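Protein yciO (Escherichia coli, PDB 1K7J) is of unknown function but may bind double-stranded RNA, as inferred from its membership of the SUA5 family. Local coordinates at residues Asn18-Ile23 with Val168-His173; Asn96-Leu101 with Thr182-Leu187; Arg116-Met121 with Asp186-Thr191; Glu154-Glu159 with Gly174-Gln179. All coordinates share one frame; numbering follows the deposited sequence.

How the contacts relate
All four contacts fall within the YrdC-like region of a single chain. Contacts 1 to 3 join segments far apart in sequence, whereas contact 4 closes a short excursion of the chain. Contacts 2 and 3 are neighbours, their centres about 9 Å apart: they share Asp186 and Leu187, and strand 97-102 of contact 2 pairs with strand 118-122 of contact 3. Contacts 1 and 4 form a second pair, about 16 Å between centres, meeting where His173 packs on Pro157. The two pairs are well separated, with contacts 1 and 2 about 26 Å apart between centres although both reach the same mixed sheet. A sulfate ion, probably from the crystallisation liquor, lies about 4 Å from the Thr182 side chain in contact 2.

Contact 1 of 4, residues Asn18-Ile23 with Val168-His173; sequences NQAVEI and VDLIIH
Ala20 on helix 14-25 presses its CB against CD2 of Leu170 on strand 170-173, at 3.5 Å a tighter approach than two methyl carbons usually make. The small side chain suits this place, because it lets the branched residues of the strand come up close to the helix backbone; CD2 also lies 3.7 Å from CA of Ala20. Leu170 has CG anti to its backbone N (chi1 171°), and from there the CD2 branch does the touching. The same methyl meets CD1 of Ile23 at 3.9 Å, so one leucine branch serves both helix residues, one turn apart. Ile23 crosses Leu170 at about a right angle. Its CG1 stands beside its own backbone N, anti to the carbonyl carbon (chi1 -72°), and the CD1 that continues this branch makes the contact with Leu170, while CG2 approaches CB of Asp169 at 4.3 Å. On the other flank the CD1 end of Ile172 reaches CB of Ala20 at 3.9 Å. Leu132 of helix 127-136 touches both Ala20 and Ile172, and Phe5 and Ile30 on the neighbouring strands touch Leu170. Asp169 turns its carboxylate to Arg52 and the backbone N of Val29. With no hydrogen bond crossing between the segments, helix and strand are joined here by apolar packing, in which the fit of methyl groups and the burial of hydrocarbon do the work.

Contact 2 of 4, residues Asn96-Leu101 with Thr182-Leu187; sequences NYTFIL and TTVIDL
Thr98 and Thr182 meet through their hydroxyls, OG1 to OG1 at 2.8 Å, in a hydrogen bond that either could donate. The two side chains cross at about a right angle, and Thr182 holds OG1 between its backbone N and carbonyl carbon (chi1 59°), where it can face Thr98. On the same face of the sheet CG1 of Ile100 packs against CG1 of Val184 at 3.8 Å, two beta-branched residues well suited to strands. On the other face Tyr97 lies alongside Thr183 and points the same way, its CD1 3.7 Å from CB of Thr183, with the carbonyl O of Thr183 near the ring plane at the edge. Phe99 likewise runs beside Ile185, and its CD1 meets CD1 of Leu187 at 3.7 Å.

Beneath these side chains strands 97-102 and 183-186 pair in parallel, as neighbours within the mixed sheet of this YrdC-like fold. The backbone bonds alternate: Thr183 and Ile185 donate to Asn96 and Thr98, while Thr98 and Ile100 donate to Thr183 and Ile185. Leu187 N then bonds Ile100 O at 3.0 Å, carrying the ladder beyond the last bridge.

Farther out, the hydroxyl of Tyr97 bonds Asp201 O, and the ring of Phe205 meets the Tyr97 ring edge-to-face. Thr183 OG1 is tied to Gly200 O and Gly198 N. Met89 of helix 83-90 covers Phe99, Leu101 and Leu187, while Arg122 of strand 118-122 touches both Thr98 and Thr182.

Contact 3 of 4, residues Arg116-Met121 with Asp186-Thr191; sequences RKTIGM and DLTDDT
Arg116 reaches across to the 186-191 loop and spends both terminal nitrogens there. NH1 makes a salt bridge to OD2 of Asp186 at 2.8 Å, on the syn lone pair of that oxygen. The two groups meet tip to tip with guanidinium and carboxylate planes only 22° apart. NH2 donates to OG1 of Thr188 at 2.6 Å, a nearly straight bond (165° at the hydrogen) that lies in the guanidinium plane. The arginine chain bends at chi3 (56°), and two acceptors at the edge of its flat group would resist rotation about its end. A threonine suits position 188 because its hydroxyl both accepts from Arg116 and donates to OD1 of Asp186 at 2.6 Å. The same OD1 receives the backbone N of Thr188 at 2.8 Å. OD1 thus takes two donors from Thr188 while OD2 takes Arg116, so both carboxylate oxygens are held. Over one face of the guanidinium sits the methyl CG2 of Thr118, centred above the plane; it also touches CG2 of Thr188 at 4.0 Å. The hydroxyl of Thr118 turns instead to Asn64.

The outer side is much looser. Asp189 OD2 stands 3.9 Å from NH2 of Arg116, a long ion pair, and both residues are exposed. The negative charge of Asp189 would still be expected to add to the field around the arginine.

Asp186, the last residue of strand 183-186, thus starts an Asx turn leading into the loop toward strand 193-196, and Arg116, coming from just before strand 118-122, ties the turn into a surface salt-bridge network with Asp186 and, at long range, Asp189.

Contact 4 of 4, residues Glu154-Glu159 with Gly174-Gln179; sequences ESDPEE and GGYLGQ
Ser155 and Leu177 supply the direct backbone hydrogen bond between the segments: Leu177 N donates to Ser155 O at 3.1 Å, with CA of Tyr176 approaching the same oxygen. Packing is close here, CB of Ser155 lying 3.1 Å from Leu177 O. Serine suits the place through its short side chain, which faces Leu177 O and Gly178 O and has OG near Gln179. With phi 97° and psi near 180°, Gly175 has backbone angles at which a CB would collide with the carbonyl O of Gly174, which suits glycine.

The main apolar contact is a CH-pi interaction. Pro157 sets CD over one face of the Tyr176 ring, 4.0 Å from the centroid and only 6° off the ring normal, so the carbon sits above the centre. The proline crosses the tyrosine at about a right angle, and its CD also lies close to Gly175 O, which accepts from the hydroxyl of Tyr38. Proline is well placed here, in the first turn of helix 157-164, where no backbone N-H is needed.

Capping and a bridging water form a second polar group. Asp156 is the N-cap, and its OD1 accepts from Glu158 N at 2.8 Å, nearly along the C-O direction, and from Glu159 N, which comes from above the carboxylate plane. The Asp156 side chain, CG anti to the backbone N (chi1 -176°), lies beside that of Tyr176, pointing the same way, with the carboxylate turned steeply against the ring. A water donates to OD2 of Asp156 and is hydrogen-bonded to OH of Tyr176 at 2.7 Å, linking the tips of both side chains.

The cap's negative charge at the helix N-terminus would be expected to interact favourably with the helix dipole, while the aromatic ring rests on the helix's first turn.

Contact 1 of 4, residues Asn18-Ile23 with Val168-His173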
# COMPACT_ATOMS: atom_id res chain seq x y z
N ASN A 18 2.38 -11.58 -13.54
CA ASN A 18 3.04 -12.75 -12.98
C ASN A 18 4.54 -12.52 -12.80
O ASN A 18 5.10 -12.88 -11.77
CB ASN A 18 2.79 -13.99 -13.86
CG ASN A 18 1.37 -14.50 -13.76
OD1 ASN A 18 0.61 -14.09 -12.87
ND2 ASN A 18 0.99 -15.40 -14.66
N GLN A 19 5.18 -11.92 -13.80
CA GLN A 19 6.61 -11.64 -13.68
C GLN A 19 6.88 -10.68 -12.53
O GLN A 19 7.87 -10.83 -11.80
CB GLN A 19 7.15 -11.06 -14.99
CG GLN A 19 7.35 -12.10 -16.08
CD GLN A 19 7.92 -11.50 -17.35
OE1 GLN A 19 8.88 -10.73 -17.31
NE2 GLN A 19 7.34 -11.87 -18.49
N ALA A 20 6.00 -9.70 -12.35
CA ALA A 20 6.15 -8.74 -11.26
C ALA A 20 6.06 -9.46 -9.92
O ALA A 20 6.85 -9.21 -9.01
CB ALA A 20 5.08 -7.66 -11.36
N VAL A 21 5.09 -10.35 -9.80
CA VAL A 21 4.90 -11.10 -8.57
C VAL A 21 6.10 -12.01 -8.28
O VAL A 21 6.48 -12.20 -7.13
CB VAL A 21 3.59 -11.93 -8.62
CG1 VAL A 21 3.55 -12.93 -7.47
CG2 VAL A 21 2.39 -11.00 -8.53
N GLU A 22 6.70 -12.57 -9.33
CA GLU A 22 7.86 -13.43 -9.11
C GLU A 22 9.01 -12.60 -8.55
O GLU A 22 9.79 -13.09 -7.73
CB GLU A 22 8.27 -14.12 -10.41
CG GLU A 22 9.33 -15.19 -10.21
CD GLU A 22 9.00 -16.12 -9.05
OE1 GLU A 22 7.92 -16.75 -9.07
OE2 GLU A 22 9.83 -16.23 -8.12
N ILE A 23 9.12 -11.36 -9.00
CA ILE A 23 10.17 -10.47 -8.51
C ILE A 23 9.91 -10.21 -7.02
O ILE A 23 10.84 -10.21 -6.21
CB ILE A 23 10.18 -9.14 -9.30
CG1 ILE A 23 10.72 -9.41 -10.71
CG2 ILE A 23 11.01 -8.09 -8.57
CD1 ILE A 23 10.52 -8.26 -11.70
N VAL A 168 15.21 0.58 -6.86
CA VAL A 168 14.17 -0.44 -6.82
C VAL A 168 14.42 -1.48 -7.90
O VAL A 168 15.21 -1.25 -8.82
CB VAL A 168 12.76 0.18 -6.99
CG1 VAL A 168 12.48 1.16 -5.86
CG2 VAL A 168 12.65 0.87 -8.34
N ASP A 169 13.76 -2.62 -7.79
CA ASP A 169 13.95 -3.71 -8.73
C ASP A 169 12.98 -3.73 -9.90
O ASP A 169 13.28 -4.28 -10.97
CB ASP A 169 13.91 -5.03 -7.96
CG ASP A 169 14.88 -5.04 -6.80
OD1 ASP A 169 16.08 -4.77 -7.03
OD2 ASP A 169 14.45 -5.29 -5.65
N LEU A 170 11.81 -3.13 -9.71
CA LEU A 170 10.81 -3.08 -10.76
C LEU A 170 9.92 -1.87 -10.59
O LEU A 170 9.57 -1.50 -9.47
CB LEU A 170 9.93 -4.33 -10.75
CG LEU A 170 8.71 -4.28 -11.67
CD1 LEU A 170 9.16 -4.26 -13.13
CD2 LEU A 170 7.80 -5.47 -11.40
N ILE A 171 9.58 -1.24 -11.70
CA ILE A 171 8.67 -0.11 -11.70
C ILE A 171 7.61 -0.47 -12.72
O ILE A 171 7.92 -0.75 -13.88
CB ILE A 171 9.35 1.20 -12.12
CG1 ILE A 171 10.38 1.62 -11.07
CG2 ILE A 171 8.30 2.29 -12.31
CD1 ILE A 171 11.22 2.82 -11.47
N ILE A 172 6.36 -0.51 -12.27
CA ILE A 172 5.26 -0.82 -13.17
C ILE A 172 4.61 0.47 -13.60
O ILE A 172 4.07 1.21 -12.78
CB ILE A 172 4.19 -1.71 -12.48
CG1 ILE A 172 4.77 -3.08 -12.17
CG2 ILE A 172 2.97 -1.84 -13.39
CD1 ILE A 172 3.84 -3.97 -11.35
N HIS A 173 4.69 0.76 -14.90
CA HIS A 173 4.08 1.94 -15.47
C HIS A 173 2.60 1.60 -15.63
O HIS A 173 2.24 0.74 -16.44
CB HIS A 173 4.72 2.23 -16.83
CG HIS A 173 4.14 3.41 -17.55
ND1 HIS A 173 2.79 3.55 -17.79
CD2 HIS A 173 4.74 4.48 -18.14
CE1 HIS A 173 2.58 4.65 -18.50
NE2 HIS A 173 3.75 5.23 -18.72

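Contact 2 of 4, residues Asn96-Leu101 with Thr182-Leu187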
# COMPACT_ATOMS: atom_id res chain seq x y z
N ASN A 96 -9.13 4.53 -2.02
CA ASN A 96 -9.13 5.84 -1.36
C ASN A 96 -8.81 5.96 0.12
O ASN A 96 -8.65 7.08 0.61
CB ASN A 96 -10.47 6.54 -1.62
CG ASN A 96 -10.83 6.58 -3.09
OD1 ASN A 96 -9.96 6.54 -3.96
ND2 ASN A 96 -12.13 6.68 -3.37
N TYR A 97 -8.71 4.84 0.82
CA TYR A 97 -8.46 4.88 2.26
C TYR A 97 -7.41 3.92 2.78
O TYR A 97 -7.17 2.85 2.21
CB TYR A 97 -9.74 4.52 3.03
CG TYR A 97 -10.92 5.43 2.85
CD1 TYR A 97 -11.01 6.63 3.56
CD2 TYR A 97 -11.97 5.08 2.01
CE1 TYR A 97 -12.13 7.44 3.45
CE2 TYR A 97 -13.10 5.88 1.90
CZ TYR A 97 -13.17 7.06 2.62
OH TYR A 97 -14.30 7.84 2.54
N THR A 98 -6.80 4.31 3.89
CA THR A 98 -5.84 3.49 4.62
C THR A 98 -6.43 3.52 6.03
O THR A 98 -6.67 4.59 6.58
CB THR A 98 -4.43 4.09 4.65
OG1 THR A 98 -3.90 4.11 3.33
CG2 THR A 98 -3.52 3.25 5.54
N PHE A 99 -6.67 2.35 6.60
CA PHE A 99 -7.25 2.27 7.93
C PHE A 99 -6.22 1.77 8.93
O PHE A 99 -5.65 0.70 8.74
CB PHE A 99 -8.46 1.34 7.92
CG PHE A 99 -9.54 1.76 6.96
CD1 PHE A 99 -10.31 2.89 7.22
CD2 PHE A 99 -9.79 1.03 5.80
CE1 PHE A 99 -11.31 3.30 6.33
CE2 PHE A 99 -10.79 1.43 4.91
CZ PHE A 99 -11.55 2.56 5.18
N ILE A 100 -5.98 2.53 9.99
CA ILE A 100 -5.02 2.11 11.00
C ILE A 100 -5.71 1.22 12.01
O ILE A 100 -6.69 1.62 12.65
CB ILE A 100 -4.38 3.31 11.73
CG1 ILE A 100 -3.80 4.29 10.71
CG2 ILE A 100 -3.31 2.83 12.69
CD1 ILE A 100 -2.88 3.66 9.69
N LEU A 101 -5.20 -0.00 12.15
CA LEU A 101 -5.76 -0.99 13.06
C LEU A 101 -4.63 -1.78 13.72
O LEU A 101 -3.47 -1.68 13.31
CB LEU A 101 -6.66 -1.97 12.29
CG LEU A 101 -7.93 -1.38 11.68
CD1 LEU A 101 -8.36 -2.21 10.49
CD2 LEU A 101 -9.03 -1.33 12.74
N THR A 182 -4.12 8.55 -0.06
CA THR A 182 -5.33 8.03 0.56
C THR A 182 -5.68 8.83 1.81
O THR A 182 -4.83 9.51 2.39
CB THR A 182 -5.16 6.58 1.05
OG1 THR A 182 -4.09 6.53 2.00
CG2 THR A 182 -4.87 5.63 -0.10
N THR A 183 -6.95 8.77 2.20
CA THR A 183 -7.37 9.41 3.42
C THR A 183 -7.04 8.35 4.46
O THR A 183 -7.39 7.18 4.30
CB THR A 183 -8.87 9.70 3.41
OG1 THR A 183 -9.12 10.83 2.56
CG2 THR A 183 -9.39 9.98 4.82
N VAL A 184 -6.33 8.75 5.51
CA VAL A 184 -5.94 7.81 6.55
C VAL A 184 -6.83 8.00 7.77
O VAL A 184 -6.90 9.09 8.33
CB VAL A 184 -4.46 8.01 6.95
CG1 VAL A 184 -4.06 6.99 8.01
CG2 VAL A 184 -3.57 7.86 5.72
N ILE A 185 -7.50 6.93 8.17
CA ILE A 185 -8.39 6.95 9.32
C ILE A 185 -7.90 5.95 10.36
O ILE A 185 -7.70 4.78 10.04
CB ILE A 185 -9.83 6.54 8.94
CG1 ILE A 185 -10.36 7.40 7.79
CG2 ILE A 185 -10.74 6.66 10.17
CD1 ILE A 185 -10.52 8.86 8.13
N ASP A 186 -7.69 6.40 11.59
CA ASP A 186 -7.28 5.51 12.66
C ASP A 186 -8.59 5.02 13.26
O ASP A 186 -9.40 5.83 13.72
CB ASP A 186 -6.47 6.26 13.71
CG ASP A 186 -5.95 5.34 14.81
OD1 ASP A 186 -6.70 4.44 15.25
OD2 ASP A 186 -4.79 5.52 15.24
N LEU A 187 -8.81 3.71 13.24
CA LEU A 187 -10.06 3.14 13.75
C LEU A 187 -9.93 2.48 15.11
O LEU A 187 -10.89 1.88 15.61
CB LEU A 187 -10.62 2.13 12.75
CG LEU A 187 -11.06 2.66 11.38
CD1 LEU A 187 -11.49 1.51 10.48
CD2 LEU A 187 -12.21 3.65 11.57

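Contact 3 of 4, residues Arg116-Met121 with Asp186-Thr191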
# COMPACT_ATOMS: atom_id res chain seq x y z
N ARG A 116 2.15 1.20 19.64
CA ARG A 116 0.73 0.89 19.48
C ARG A 116 0.41 -0.46 18.82
O ARG A 116 -0.74 -0.91 18.86
CB ARG A 116 0.07 2.03 18.70
CG ARG A 116 0.33 3.42 19.30
CD ARG A 116 -0.73 4.39 18.84
NE ARG A 116 -2.04 3.87 19.18
CZ ARG A 116 -3.11 3.94 18.40
NH1 ARG A 116 -3.03 4.52 17.20
NH2 ARG A 116 -4.26 3.40 18.80
N LYS A 117 1.41 -1.09 18.22
CA LYS A 117 1.26 -2.39 17.55
C LYS A 117 0.26 -2.31 16.40
O LYS A 117 -0.43 -3.29 16.08
CB LYS A 117 0.80 -3.45 18.56
CG LYS A 117 1.64 -3.51 19.83
CD LYS A 117 3.11 -3.74 19.53
CE LYS A 117 3.94 -3.71 20.81
NZ LYS A 117 5.40 -3.82 20.52
N THR A 118 0.20 -1.15 15.77
CA THR A 118 -0.72 -0.92 14.67
C THR A 118 -0.03 -0.98 13.31
O THR A 118 1.19 -1.04 13.21
CB THR A 118 -1.37 0.46 14.78
OG1 THR A 118 -0.35 1.46 14.91
CG2 THR A 118 -2.30 0.51 15.99
N ILE A 119 -0.85 -0.97 12.27
CA ILE A 119 -0.38 -1.00 10.90
C ILE A 119 -1.54 -0.54 10.02
O ILE A 119 -2.70 -0.75 10.36
CB ILE A 119 0.12 -2.41 10.49
CG1 ILE A 119 0.71 -2.37 9.08
CG2 ILE A 119 -1.02 -3.42 10.60
CD1 ILE A 119 1.58 -3.58 8.75
N GLY A 120 -1.22 0.12 8.91
CA GLY A 120 -2.26 0.60 8.02
C GLY A 120 -2.75 -0.49 7.09
O GLY A 120 -1.94 -1.23 6.52
N MSE A 121 -4.06 -0.60 6.95
CA MSE A 121 -4.68 -1.61 6.09
C MSE A 121 -5.27 -0.87 4.90
O MSE A 121 -5.99 0.12 5.07
CB MSE A 121 -5.76 -2.36 6.87
CG MSE A 121 -5.26 -2.95 8.20
SE MSE A 121 -3.70 -4.10 8.02
CE MSE A 121 -4.55 -5.58 7.13
N ASP A 186 -7.69 6.40 11.59
CA ASP A 186 -7.28 5.51 12.66
C ASP A 186 -8.59 5.02 13.26
O ASP A 186 -9.40 5.83 13.72
CB ASP A 186 -6.47 6.26 13.71
CG ASP A 186 -5.95 5.34 14.81
OD1 ASP A 186 -6.70 4.44 15.25
OD2 ASP A 186 -4.79 5.52 15.24
N LEU A 187 -8.81 3.71 13.24
CA LEU A 187 -10.06 3.14 13.75
C LEU A 187 -9.93 2.48 15.11
O LEU A 187 -10.89 1.88 15.61
CB LEU A 187 -10.62 2.13 12.75
CG LEU A 187 -11.06 2.66 11.38
CD1 LEU A 187 -11.49 1.51 10.48
CD2 LEU A 187 -12.21 3.65 11.57
N THR A 188 -8.76 2.57 15.73
CA THR A 188 -8.57 1.95 17.04
C THR A 188 -9.36 2.68 18.12
O THR A 188 -9.75 3.84 17.95
CB THR A 188 -7.07 1.90 17.43
OG1 THR A 188 -6.55 3.23 17.53
CG2 THR A 188 -6.28 1.12 16.38
N ASP A 189 -9.61 1.99 19.23
CA ASP A 189 -10.37 2.53 20.35
C ASP A 189 -11.78 2.96 19.93
O ASP A 189 -12.41 3.78 20.61
CB ASP A 189 -9.62 3.72 20.97
CG ASP A 189 -8.28 3.32 21.54
OD1 ASP A 189 -8.24 2.37 22.34
OD2 ASP A 189 -7.26 3.97 21.20
N ASP A 190 -12.26 2.40 18.83
CA ASP A 190 -13.58 2.71 18.29
C ASP A 190 -13.84 4.20 18.19
O ASP A 190 -14.99 4.66 18.28
CB ASP A 190 -14.68 2.05 19.13
CG ASP A 190 -14.71 0.55 18.95
OD1 ASP A 190 -14.01 0.05 18.04
OD2 ASP A 190 -15.43 -0.13 19.71
N THR A 191 -12.76 4.95 18.00
CA THR A 191 -12.83 6.39 17.89
C THR A 191 -12.14 6.80 16.59
O THR A 191 -10.94 7.06 16.57
CB THR A 191 -12.13 7.05 19.08
OG1 THR A 191 -12.79 6.66 20.29
CG2 THR A 191 -12.16 8.57 18.96

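Contact 4 of 4, residues Glu154-Glu159 with Gly174-Gln179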
# COMPACT_ATOMS: atom_id res chain seq x y z
N GLU A 154 3.90 10.51 -5.71
CA GLU A 154 4.46 10.58 -7.05
C GLU A 154 3.39 9.98 -7.96
O GLU A 154 2.74 9.00 -7.60
CB GLU A 154 5.76 9.77 -7.13
CG GLU A 154 6.90 10.41 -6.33
CD GLU A 154 8.24 9.72 -6.52
OE1 GLU A 154 8.84 9.84 -7.61
OE2 GLU A 154 8.69 9.05 -5.56
N SER A 155 3.21 10.58 -9.13
CA SER A 155 2.17 10.13 -10.04
C SER A 155 2.61 9.91 -11.48
O SER A 155 1.86 9.35 -12.28
CB SER A 155 1.02 11.14 -10.03
OG SER A 155 1.48 12.41 -10.48
N ASP A 156 3.82 10.37 -11.80
CA ASP A 156 4.38 10.25 -13.14
C ASP A 156 5.39 9.10 -13.17
O ASP A 156 6.47 9.20 -12.58
CB ASP A 156 5.09 11.56 -13.51
CG ASP A 156 5.62 11.58 -14.92
OD1 ASP A 156 6.03 10.52 -15.43
OD2 ASP A 156 5.65 12.68 -15.52
N PRO A 157 5.06 7.99 -13.86
CA PRO A 157 5.95 6.84 -13.93
C PRO A 157 7.34 7.11 -14.53
O PRO A 157 8.31 6.45 -14.16
CB PRO A 157 5.15 5.82 -14.75
CG PRO A 157 4.30 6.68 -15.62
CD PRO A 157 3.86 7.78 -14.69
N GLU A 158 7.42 8.07 -15.44
CA GLU A 158 8.71 8.40 -16.03
C GLU A 158 9.57 9.17 -15.02
O GLU A 158 10.78 8.99 -14.96
CB GLU A 158 8.52 9.22 -17.31
CG GLU A 158 8.09 8.39 -18.51
CD GLU A 158 9.07 7.27 -18.82
OE1 GLU A 158 10.29 7.49 -18.70
OE2 GLU A 158 8.61 6.16 -19.20
N GLU A 159 8.92 10.03 -14.23
CA GLU A 159 9.62 10.79 -13.21
C GLU A 159 10.11 9.80 -12.16
O GLU A 159 11.22 9.93 -11.64
CB GLU A 159 8.67 11.82 -12.58
CG GLU A 159 9.28 12.71 -11.49
CD GLU A 159 9.44 12.01 -10.15
OE1 GLU A 159 8.47 11.36 -9.69
OE2 GLU A 159 10.52 12.13 -9.54
N GLY A 174 1.75 2.27 -14.86
CA GLY A 174 0.32 2.02 -14.94
C GLY A 174 -0.42 3.30 -15.26
O GLY A 174 -1.58 3.48 -14.87
N GLY A 175 0.25 4.20 -15.98
CA GLY A 175 -0.37 5.46 -16.35
C GLY A 175 -0.01 6.61 -15.44
O GLY A 175 0.77 6.47 -14.49
N TYR A 176 -0.58 7.77 -15.74
CA TYR A 176 -0.35 8.98 -14.95
C TYR A 176 -1.51 9.10 -13.98
O TYR A 176 -2.65 9.28 -14.38
CB TYR A 176 -0.25 10.19 -15.89
CG TYR A 176 0.99 10.13 -16.74
CD1 TYR A 176 1.13 9.17 -17.74
CD2 TYR A 176 2.07 10.98 -16.50
CE1 TYR A 176 2.31 9.05 -18.48
CE2 TYR A 176 3.25 10.88 -17.23
CZ TYR A 176 3.37 9.91 -18.22
OH TYR A 176 4.55 9.79 -18.92
N LEU A 177 -1.19 8.98 -12.70
CA LEU A 177 -2.20 9.00 -11.66
C LEU A 177 -2.39 10.34 -10.98
O LEU A 177 -1.80 11.35 -11.38
CB LEU A 177 -1.84 7.95 -10.60
CG LEU A 177 -1.32 6.62 -11.14
CD1 LEU A 177 -0.95 5.68 -10.00
CD2 LEU A 177 -2.38 5.99 -12.03
N GLY A 178 -3.24 10.35 -9.96
CA GLY A 178 -3.46 11.56 -9.20
C GLY A 178 -2.35 11.65 -8.18
O GLY A 178 -1.67 10.66 -7.92
N GLN A 179 -2.15 12.83 -7.61
CA GLN A 179 -1.10 13.01 -6.61
C GLN A 179 -1.65 13.13 -5.19
O GLN A 179 -0.90 13.39 -4.25
CB GLN A 179 -0.24 14.24 -6.94
CG GLN A 179 -1.02 15.40 -7.51
CD GLN A 179 -0.70 15.65 -8.98
OE1 GLN A 179 -0.82 14.76 -9.82
NE2 GLN A 179 -0.28 16.88 -9.28
O HOH W 1 6.31 11.73 -18.39